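Local coordinates for 2,3-dihydroxybenzoate-AMP ligase (Bacillus subtilis, PDB 1MDB), which is a ligase of the ANL superfamily of AMP-binding enzymes, modelled here with adenosine monophosphate and 2,3-dihydroxy-benzoic acid, at residues A[20-25]-A[203-208]; A[360-365]-A[382-387]. All coordinates share one frame; numbering follows the deposited sequence.

Contact 1. Residues A[20-25]-A[203-208]; sequences GCWAGE and THDDYI
Trp-22 holds its CG anti to the carbonyl carbon (chi1 -67°), which lays one indole face over the first turn of helix 204-218. Asp-205 CB sits above that face near the rim, with Asp-205 CB 3.7 Å from Trp-22 CG. The Asp-205 carboxylate is nearly parallel to the indole plane. It turns to the loop 20-25, and its OD1 accepts from Gly-24 N at 2.6 Å through the syn lone pair. A water donates to the same Asp-205 OD1 (2.9 Å) and accepts from Glu-25 N. A second water joins Ala-23 N to Asp-205 O. Beside this, Ile-208 CD1 comes within 3.2 Å of Glu-25 O. Next to Trp-22, Asp-206 turns its end back to Thr-203 and forms a capping box: Asp-206 N bonds Thr-203 OG1 at 3.2 Å, and Asp-206 OD1 takes both Thr-203 N and Thr-203 OG1. Asp-206 OD2 also makes a salt bridge to Arg-202. Trp-22 NE1 hydrogen-bonds to Pro-386 O. Asp-205 OD1 thus holds the loop through Gly-24 N and a water, and two donors on it would probably favour the charged form of the buried Asp-205.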
ATOM      1  N   GLY A  20       7.031 -25.879  -1.525  1.00 57.57           N
ATOM      2  CA  GLY A  20       5.657 -25.475  -1.767  1.00 56.67           C
ATOM      3  C   GLY A  20       5.303 -23.998  -1.660  1.00 54.85           C
ATOM      4  O   GLY A  20       4.130 -23.644  -1.785  1.00 54.90           O
ATOM      5  N   CYS A  21       6.286 -23.132  -1.426  1.00 53.08           N
ATOM      6  CA  CYS A  21       5.994 -21.702  -1.327  1.00 50.61           C
ATOM      7  C   CYS A  21       5.362 -21.225  -2.627  1.00 47.55           C
ATOM      8  O   CYS A  21       4.367 -20.506  -2.616  1.00 47.84           O
ATOM      9  CB  CYS A  21       7.271 -20.907  -1.029  1.00 50.88           C
ATOM     10  SG  CYS A  21       7.889 -21.113   0.666  1.00 52.52           S
ATOM     11  N   TRP A  22       5.942 -21.638  -3.748  1.00 45.25           N
ATOM     12  CA  TRP A  22       5.422 -21.271  -5.057  1.00 43.72           C
ATOM     13  C   TRP A  22       4.509 -22.411  -5.507  1.00 43.06           C
ATOM     14  O   TRP A  22       4.975 -23.468  -5.930  1.00 42.82           O
ATOM     15  CB  TRP A  22       6.584 -21.048  -6.033  1.00 40.86           C
ATOM     16  CG  TRP A  22       7.431 -19.840  -5.686  1.00 41.50           C
ATOM     17  CD1 TRP A  22       7.233 -18.962  -4.648  1.00 40.63           C
ATOM     18  CD2 TRP A  22       8.581 -19.361  -6.397  1.00 40.89           C
ATOM     19  NE1 TRP A  22       8.185 -17.972  -4.675  1.00 39.46           N
ATOM     20  CE2 TRP A  22       9.024 -18.191  -5.736  1.00 40.41           C
ATOM     21  CE3 TRP A  22       9.280 -19.805  -7.529  1.00 41.37           C
ATOM     22  CZ2 TRP A  22      10.138 -17.460  -6.169  1.00 41.05           C
ATOM     23  CZ3 TRP A  22      10.391 -19.079  -7.958  1.00 41.94           C
ATOM     24  CH2 TRP A  22      10.806 -17.918  -7.278  1.00 41.80           C
ATOM     25  N   ALA A  23       3.202 -22.181  -5.399  1.00 42.97           N
ATOM     26  CA  ALA A  23       2.194 -23.184  -5.726  1.00 42.66           C
ATOM     27  C   ALA A  23       2.130 -23.662  -7.170  1.00 42.40           C
ATOM     28  O   ALA A  23       1.589 -24.733  -7.444  1.00 43.66           O
ATOM     29  CB  ALA A  23       0.827 -22.691  -5.283  1.00 42.71           C
ATOM     30  N   GLY A  24       2.678 -22.887  -8.098  1.00 41.41           N
ATOM     31  CA  GLY A  24       2.644 -23.303  -9.489  1.00 39.12           C
ATOM     32  C   GLY A  24       1.318 -23.018 -10.169  1.00 39.03           C
ATOM     33  O   GLY A  24       1.036 -23.564 -11.235  1.00 37.52           O
ATOM     34  N   GLU A  25       0.501 -22.162  -9.559  1.00 38.23           N
ATOM     35  CA  GLU A  25      -0.792 -21.793 -10.132  1.00 39.58           C
ATOM     36  C   GLU A  25      -0.827 -20.297 -10.467  1.00 38.53           C
ATOM     37  O   GLU A  25      -0.169 -19.475  -9.808  1.00 35.78           O
ATOM     38  CB  GLU A  25      -1.931 -22.141  -9.163  1.00 42.13           C
ATOM     39  CG  GLU A  25      -2.009 -21.269  -7.915  1.00 47.31           C
ATOM     40  CD  GLU A  25      -3.028 -21.783  -6.899  1.00 48.60           C
ATOM     41  OE1 GLU A  25      -4.119 -22.236  -7.315  1.00 49.19           O
ATOM     42  OE2 GLU A  25      -2.743 -21.719  -5.685  1.00 48.14           O
ATOM     43  N   THR A 203       5.578 -12.011  -9.894  1.00 28.60           N
ATOM     44  CA  THR A 203       5.144 -13.185 -10.649  1.00 28.85           C
ATOM     45  C   THR A 203       3.930 -13.794  -9.943  1.00 30.30           C
ATOM     46  O   THR A 203       3.656 -13.474  -8.786  1.00 27.45           O
ATOM     47  CB  THR A 203       6.273 -14.261 -10.742  1.00 31.78           C
ATOM     48  OG1 THR A 203       6.541 -14.796  -9.437  1.00 31.39           O
ATOM     49  CG2 THR A 203       7.567 -13.648 -11.306  1.00 27.79           C
ATOM     50  N   HIS A 204       3.204 -14.656 -10.650  1.00 29.28           N
ATOM     51  CA  HIS A 204       2.028 -15.311 -10.095  1.00 31.48           C
ATOM     52  C   HIS A 204       2.429 -16.099  -8.854  1.00 31.49           C
ATOM     53  O   HIS A 204       1.808 -15.976  -7.799  1.00 32.74           O
ATOM     54  CB  HIS A 204       1.407 -16.284 -11.113  1.00 28.87           C
ATOM     55  CG  HIS A 204       0.975 -15.643 -12.399  1.00 30.19           C
ATOM     56  ND1 HIS A 204      -0.350 -15.418 -12.712  1.00 31.34           N
ATOM     57  CD2 HIS A 204       1.690 -15.202 -13.459  1.00 27.74           C
ATOM     58  CE1 HIS A 204      -0.431 -14.867 -13.909  1.00 29.37           C
ATOM     59  NE2 HIS A 204       0.793 -14.725 -14.385  1.00 30.00           N
ATOM     60  N   ASP A 205       3.469 -16.917  -8.984  1.00 33.56           N
ATOM     61  CA  ASP A 205       3.932 -17.730  -7.861  1.00 34.62           C
ATOM     62  C   ASP A 205       4.328 -16.944  -6.616  1.00 33.29           C
ATOM     63  O   ASP A 205       3.855 -17.238  -5.516  1.00 33.32           O
ATOM     64  CB  ASP A 205       5.124 -18.607  -8.270  1.00 37.34           C
ATOM     65  CG  ASP A 205       4.695 -19.922  -8.888  1.00 39.91           C
ATOM     66  OD1 ASP A 205       3.769 -20.559  -8.338  1.00 39.63           O
ATOM     67  OD2 ASP A 205       5.288 -20.322  -9.912  1.00 39.44           O
ATOM     68  N   ASP A 206       5.199 -15.950  -6.765  1.00 31.72           N
ATOM     69  CA  ASP A 206       5.622 -15.221  -5.579  1.00 30.69           C
ATOM     70  C   ASP A 206       4.509 -14.362  -4.981  1.00 30.39           C
ATOM     71  O   ASP A 206       4.426 -14.240  -3.769  1.00 29.61           O
ATOM     72  CB  ASP A 206       6.892 -14.388  -5.854  1.00 30.49           C
ATOM     73  CG  ASP A 206       6.599 -13.025  -6.470  1.00 32.91           C
ATOM     74  OD1 ASP A 206       6.776 -12.857  -7.698  1.00 30.90           O
ATOM     75  OD2 ASP A 206       6.189 -12.121  -5.714  1.00 32.90           O
ATOM     76  N   TYR A 207       3.622 -13.807  -5.806  1.00 31.37           N
ATOM     77  CA  TYR A 207       2.550 -12.973  -5.248  1.00 30.35           C
ATOM     78  C   TYR A 207       1.470 -13.821  -4.585  1.00 31.37           C
ATOM     79  O   TYR A 207       1.029 -13.523  -3.477  1.00 30.19           O
ATOM     80  CB  TYR A 207       1.899 -12.096  -6.319  1.00 31.29           C
ATOM     81  CG  TYR A 207       1.321 -10.799  -5.763  1.00 30.46           C
ATOM     82  CD1 TYR A 207       2.153  -9.841  -5.187  1.00 31.54           C
ATOM     83  CD2 TYR A 207      -0.042 -10.526  -5.829  1.00 30.91           C
ATOM     84  CE1 TYR A 207       1.646  -8.641  -4.695  1.00 34.13           C
ATOM     85  CE2 TYR A 207      -0.564  -9.321  -5.337  1.00 32.28           C
ATOM     86  CZ  TYR A 207       0.288  -8.385  -4.773  1.00 33.07           C
ATOM     87  OH  TYR A 207      -0.198  -7.191  -4.287  1.00 32.91           O
ATOM     88  N   ILE A 208       1.037 -14.878  -5.260  1.00 31.11           N
ATOM     89  CA  ILE A 208       0.012 -15.727  -4.681  1.00 31.48           C
ATOM     90  C   ILE A 208       0.505 -16.301  -3.339  1.00 30.97           C
ATOM     91  O   ILE A 208      -0.274 -16.477  -2.402  1.00 29.53           O
ATOM     92  CB  ILE A 208      -0.409 -16.828  -5.689  1.00 31.56           C
ATOM     93  CG1 ILE A 208      -1.033 -16.147  -6.921  1.00 30.00           C
ATOM     94  CG2 ILE A 208      -1.415 -17.779  -5.040  1.00 29.04           C
ATOM     95  CD1 ILE A 208      -1.402 -17.074  -8.060  1.00 28.55           C
TER
HETATM   96  O   HOH W   1       1.986 -19.488  -5.074  1.00 28.51           O
HETATM   97  O   HOH W   2       1.081 -20.265  -7.381  1.00 34.22           O

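Contact 2. Residues A[360-365]-A[382-387]; sequences YDESRV and LTRGPY
Glu-362 and Arg-384 form an antiparallel hydrogen-bonded pair. Glu-362 N reaches Arg-384 O at 2.6 Å, and Arg-384 N returns a bond to Glu-362 O at 2.8 Å. Arg-364 and Leu-382 repeat the pattern, with Leu-382 N 2.7 Å from Arg-364 O. Between them lies the non-hydrogen-bonded pair Ser-363 and Thr-383. The Thr-383 hydroxyl adds a side-chain bond. Its OG1 is anti to the backbone N (chi1 -161°) and donates to Glu-362 O at 3.0 Å from above the carbonyl plane. That oxygen therefore has two donors. A water gives bonds to Thr-383 OG1 and Asp-361 OD1.

The two strands are the first pair of a four-stranded antiparallel sheet, in which strand 362-366 is outermost within this chain. Strand 409-417 lies beyond strand 379-384.

Charged groups meet on the face of Glu-362, Arg-364, Leu-382 and Arg-384. Glu-362 OE2 makes a salt bridge to Arg-384 NH1 at 3.1 Å. The two side chains run side by side, and Glu-362 OE1 lies over one guanidinium face, the planes 49° apart.

Beyond the paired strands, where Asp-361 precedes one and Tyr-387 follows the other, Tyr-387 OH donates a very short bond of 2.5 Å to Asp-361 OD2. The carboxylate plane is turned 74° from the ring, and Asp-361 OD2 lies at the ring edge, near its plane. Asp-361 OD2 also accepts from Ser-358 N, and Tyr-387 OH from Val-337 N, a residue of the 2,3-dihydroxy-benzoic acid pocket.

Tyr-360 CB packs on Pro-386 CG at 3.6 Å.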
ATOM      1  N   TYR A 360      10.372 -18.221   5.634  1.00 42.71           N
ATOM      2  CA  TYR A 360      11.544 -18.067   4.791  1.00 43.26           C
ATOM      3  C   TYR A 360      11.979 -16.623   4.544  1.00 42.26           C
ATOM      4  O   TYR A 360      12.927 -16.381   3.795  1.00 39.40           O
ATOM      5  CB  TYR A 360      11.324 -18.795   3.464  1.00 46.67           C
ATOM      6  CG  TYR A 360      10.948 -20.252   3.641  1.00 51.38           C
ATOM      7  CD1 TYR A 360       9.615 -20.635   3.791  1.00 54.65           C
ATOM      8  CD2 TYR A 360      11.927 -21.247   3.680  1.00 53.93           C
ATOM      9  CE1 TYR A 360       9.262 -21.974   3.972  1.00 56.18           C
ATOM     10  CE2 TYR A 360      11.588 -22.588   3.862  1.00 54.95           C
ATOM     11  CZ  TYR A 360      10.252 -22.944   4.008  1.00 57.30           C
ATOM     12  OH  TYR A 360       9.904 -24.265   4.188  1.00 58.63           O
ATOM     13  N   ASP A 361      11.284 -15.668   5.162  1.00 41.43           N
ATOM     14  CA  ASP A 361      11.654 -14.260   5.032  1.00 40.68           C
ATOM     15  C   ASP A 361      12.943 -14.057   5.830  1.00 41.37           C
ATOM     16  O   ASP A 361      13.010 -14.408   7.002  1.00 40.39           O
ATOM     17  CB  ASP A 361      10.574 -13.334   5.617  1.00 38.37           C
ATOM     18  CG  ASP A 361       9.479 -12.982   4.613  1.00 36.77           C
ATOM     19  OD1 ASP A 361       9.811 -12.668   3.454  1.00 36.27           O
ATOM     20  OD2 ASP A 361       8.286 -13.001   4.993  1.00 33.32           O
ATOM     21  N   GLU A 362      13.964 -13.502   5.192  1.00 42.37           N
ATOM     22  CA  GLU A 362      15.229 -13.240   5.865  1.00 43.12           C
ATOM     23  C   GLU A 362      15.369 -11.745   6.137  1.00 44.43           C
ATOM     24  O   GLU A 362      15.223 -10.925   5.228  1.00 42.55           O
ATOM     25  CB  GLU A 362      16.394 -13.697   4.994  1.00 44.33           C
ATOM     26  CG  GLU A 362      16.635 -15.185   5.000  1.00 45.56           C
ATOM     27  CD  GLU A 362      17.642 -15.589   3.950  1.00 46.46           C
ATOM     28  OE1 GLU A 362      17.247 -15.740   2.772  1.00 46.39           O
ATOM     29  OE2 GLU A 362      18.833 -15.740   4.301  1.00 46.82           O
ATOM     30  N   SER A 363      15.652 -11.396   7.387  1.00 44.54           N
ATOM     31  CA  SER A 363      15.818 -10.005   7.762  1.00 46.06           C
ATOM     32  C   SER A 363      17.182  -9.745   8.391  1.00 47.21           C
ATOM     33  O   SER A 363      17.692 -10.557   9.164  1.00 46.10           O
ATOM     34  CB  SER A 363      14.719  -9.585   8.743  1.00 49.03           C
ATOM     35  OG  SER A 363      13.464  -9.479   8.091  1.00 51.43           O
ATOM     36  N   ARG A 364      17.773  -8.609   8.049  1.00 48.01           N
ATOM     37  CA  ARG A 364      19.055  -8.232   8.614  1.00 48.91           C
ATOM     38  C   ARG A 364      19.062  -6.748   8.942  1.00 48.38           C
ATOM     39  O   ARG A 364      18.509  -5.933   8.199  1.00 45.22           O
ATOM     40  CB  ARG A 364      20.190  -8.606   7.658  1.00 51.86           C
ATOM     41  CG  ARG A 364      20.255 -10.113   7.458  1.00 57.05           C
ATOM     42  CD  ARG A 364      21.544 -10.609   6.835  1.00 62.23           C
ATOM     43  NE  ARG A 364      21.523 -12.067   6.726  1.00 65.72           N
ATOM     44  CZ  ARG A 364      22.515 -12.803   6.237  1.00 67.41           C
ATOM     45  NH1 ARG A 364      23.625 -12.219   5.805  1.00 69.11           N
ATOM     46  NH2 ARG A 364      22.396 -14.123   6.179  1.00 68.84           N
ATOM     47  N   VAL A 365      19.649  -6.414  10.088  1.00 46.87           N
ATOM     48  CA  VAL A 365      19.745  -5.034  10.544  1.00 46.29           C
ATOM     49  C   VAL A 365      21.213  -4.620  10.528  1.00 47.35           C
ATOM     50  O   VAL A 365      21.983  -4.997  11.415  1.00 47.25           O
ATOM     51  CB  VAL A 365      19.194  -4.882  11.974  1.00 45.17           C
ATOM     52  CG1 VAL A 365      19.349  -3.455  12.443  1.00 43.61           C
ATOM     53  CG2 VAL A 365      17.733  -5.292  12.013  1.00 44.85           C
ATOM     54  N   LEU A 382      17.456  -4.769   5.962  1.00 33.54           N
ATOM     55  CA  LEU A 382      17.606  -5.409   4.670  1.00 34.26           C
ATOM     56  C   LEU A 382      16.746  -6.657   4.779  1.00 34.78           C
ATOM     57  O   LEU A 382      16.540  -7.179   5.878  1.00 34.76           O
ATOM     58  CB  LEU A 382      19.062  -5.768   4.383  1.00 33.92           C
ATOM     59  CG  LEU A 382      19.960  -4.568   4.085  1.00 33.09           C
ATOM     60  CD1 LEU A 382      20.459  -3.969   5.392  1.00 34.49           C
ATOM     61  CD2 LEU A 382      21.134  -5.008   3.235  1.00 34.01           C
ATOM     62  N   THR A 383      16.224  -7.128   3.655  1.00 35.37           N
ATOM     63  CA  THR A 383      15.361  -8.293   3.689  1.00 34.77           C
ATOM     64  C   THR A 383      15.481  -9.096   2.398  1.00 34.94           C
ATOM     65  O   THR A 383      15.861  -8.560   1.354  1.00 33.81           O
ATOM     66  CB  THR A 383      13.902  -7.857   3.928  1.00 35.58           C
ATOM     67  OG1 THR A 383      13.135  -8.971   4.400  1.00 36.06           O
ATOM     68  CG2 THR A 383      13.288  -7.322   2.645  1.00 34.79           C
ATOM     69  N   ARG A 384      15.150 -10.380   2.481  1.00 35.98           N
ATOM     70  CA  ARG A 384      15.265 -11.294   1.348  1.00 37.61           C
ATOM     71  C   ARG A 384      14.322 -12.481   1.549  1.00 37.91           C
ATOM     72  O   ARG A 384      14.221 -13.019   2.656  1.00 38.04           O
ATOM     73  CB  ARG A 384      16.721 -11.753   1.262  1.00 40.54           C
ATOM     74  CG  ARG A 384      17.073 -12.754   0.189  1.00 45.85           C
ATOM     75  CD  ARG A 384      18.565 -12.636  -0.121  1.00 47.84           C
ATOM     76  NE  ARG A 384      19.217 -13.909  -0.425  1.00 51.78           N
ATOM     77  CZ  ARG A 384      19.812 -14.691   0.476  1.00 51.95           C
ATOM     78  NH1 ARG A 384      19.843 -14.346   1.759  1.00 51.05           N
ATOM     79  NH2 ARG A 384      20.396 -15.815   0.088  1.00 52.89           N
ATOM     80  N   GLY A 385      13.625 -12.885   0.489  1.00 37.98           N
ATOM     81  CA  GLY A 385      12.695 -13.989   0.629  1.00 37.22           C
ATOM     82  C   GLY A 385      11.942 -14.437  -0.615  1.00 36.73           C
ATOM     83  O   GLY A 385      12.218 -13.966  -1.720  1.00 36.83           O
ATOM     84  N   PRO A 386      10.968 -15.352  -0.448  1.00 36.10           N
ATOM     85  CA  PRO A 386      10.105 -15.955  -1.478  1.00 35.30           C
ATOM     86  C   PRO A 386       9.224 -14.990  -2.264  1.00 34.01           C
ATOM     87  O   PRO A 386       8.866 -15.270  -3.411  1.00 32.99           O
ATOM     88  CB  PRO A 386       9.245 -16.945  -0.686  1.00 35.66           C
ATOM     89  CG  PRO A 386      10.035 -17.225   0.531  1.00 39.42           C
ATOM     90  CD  PRO A 386      10.615 -15.879   0.881  1.00 36.90           C
ATOM     91  N   TYR A 387       8.852 -13.877  -1.638  1.00 32.46           N
ATOM     92  CA  TYR A 387       7.992 -12.905  -2.297  1.00 32.84           C
ATOM     93  C   TYR A 387       8.558 -11.483  -2.268  1.00 33.75           C
ATOM     94  O   TYR A 387       7.810 -10.500  -2.293  1.00 32.79           O
ATOM     95  CB  TYR A 387       6.594 -12.949  -1.666  1.00 29.88           C
ATOM     96  CG  TYR A 387       6.583 -12.571  -0.205  1.00 28.68           C
ATOM     97  CD1 TYR A 387       6.291 -11.270   0.189  1.00 26.09           C
ATOM     98  CD2 TYR A 387       6.924 -13.501   0.784  1.00 26.90           C
ATOM     99  CE1 TYR A 387       6.340 -10.896   1.524  1.00 27.78           C
ATOM    100  CE2 TYR A 387       6.983 -13.132   2.132  1.00 24.47           C
ATOM    101  CZ  TYR A 387       6.691 -11.830   2.491  1.00 27.01           C
ATOM    102  OH  TYR A 387       6.749 -11.433   3.810  1.00 28.82           O
TER
HETATM  103  O   HOH W   3      11.945 -10.626   2.331  1.00 37.11           O

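From the N terminus, helix 10-18 leads into the loop 20-25. The chain then runs through 177 residues, including the two strands 42-46 and 49-52 at one side of the nine-stranded sheet, before helix 204-218 returns to that loop and closes contact 1. Contact 2 opens later, at 360-365, and closes after only 16 intervening residues at 382-387. The two closures follow one another in series and neither nests nor crosses. Their centres are about 17 Å apart, yet the contacts touch. Cys-21 packs on Tyr-360, and Asp-206 O packs on Tyr-387 CB at 3.3 Å. The N-terminal loop and helix 204-218 thus meet the loops that flank the first two strands of the four-stranded sheet.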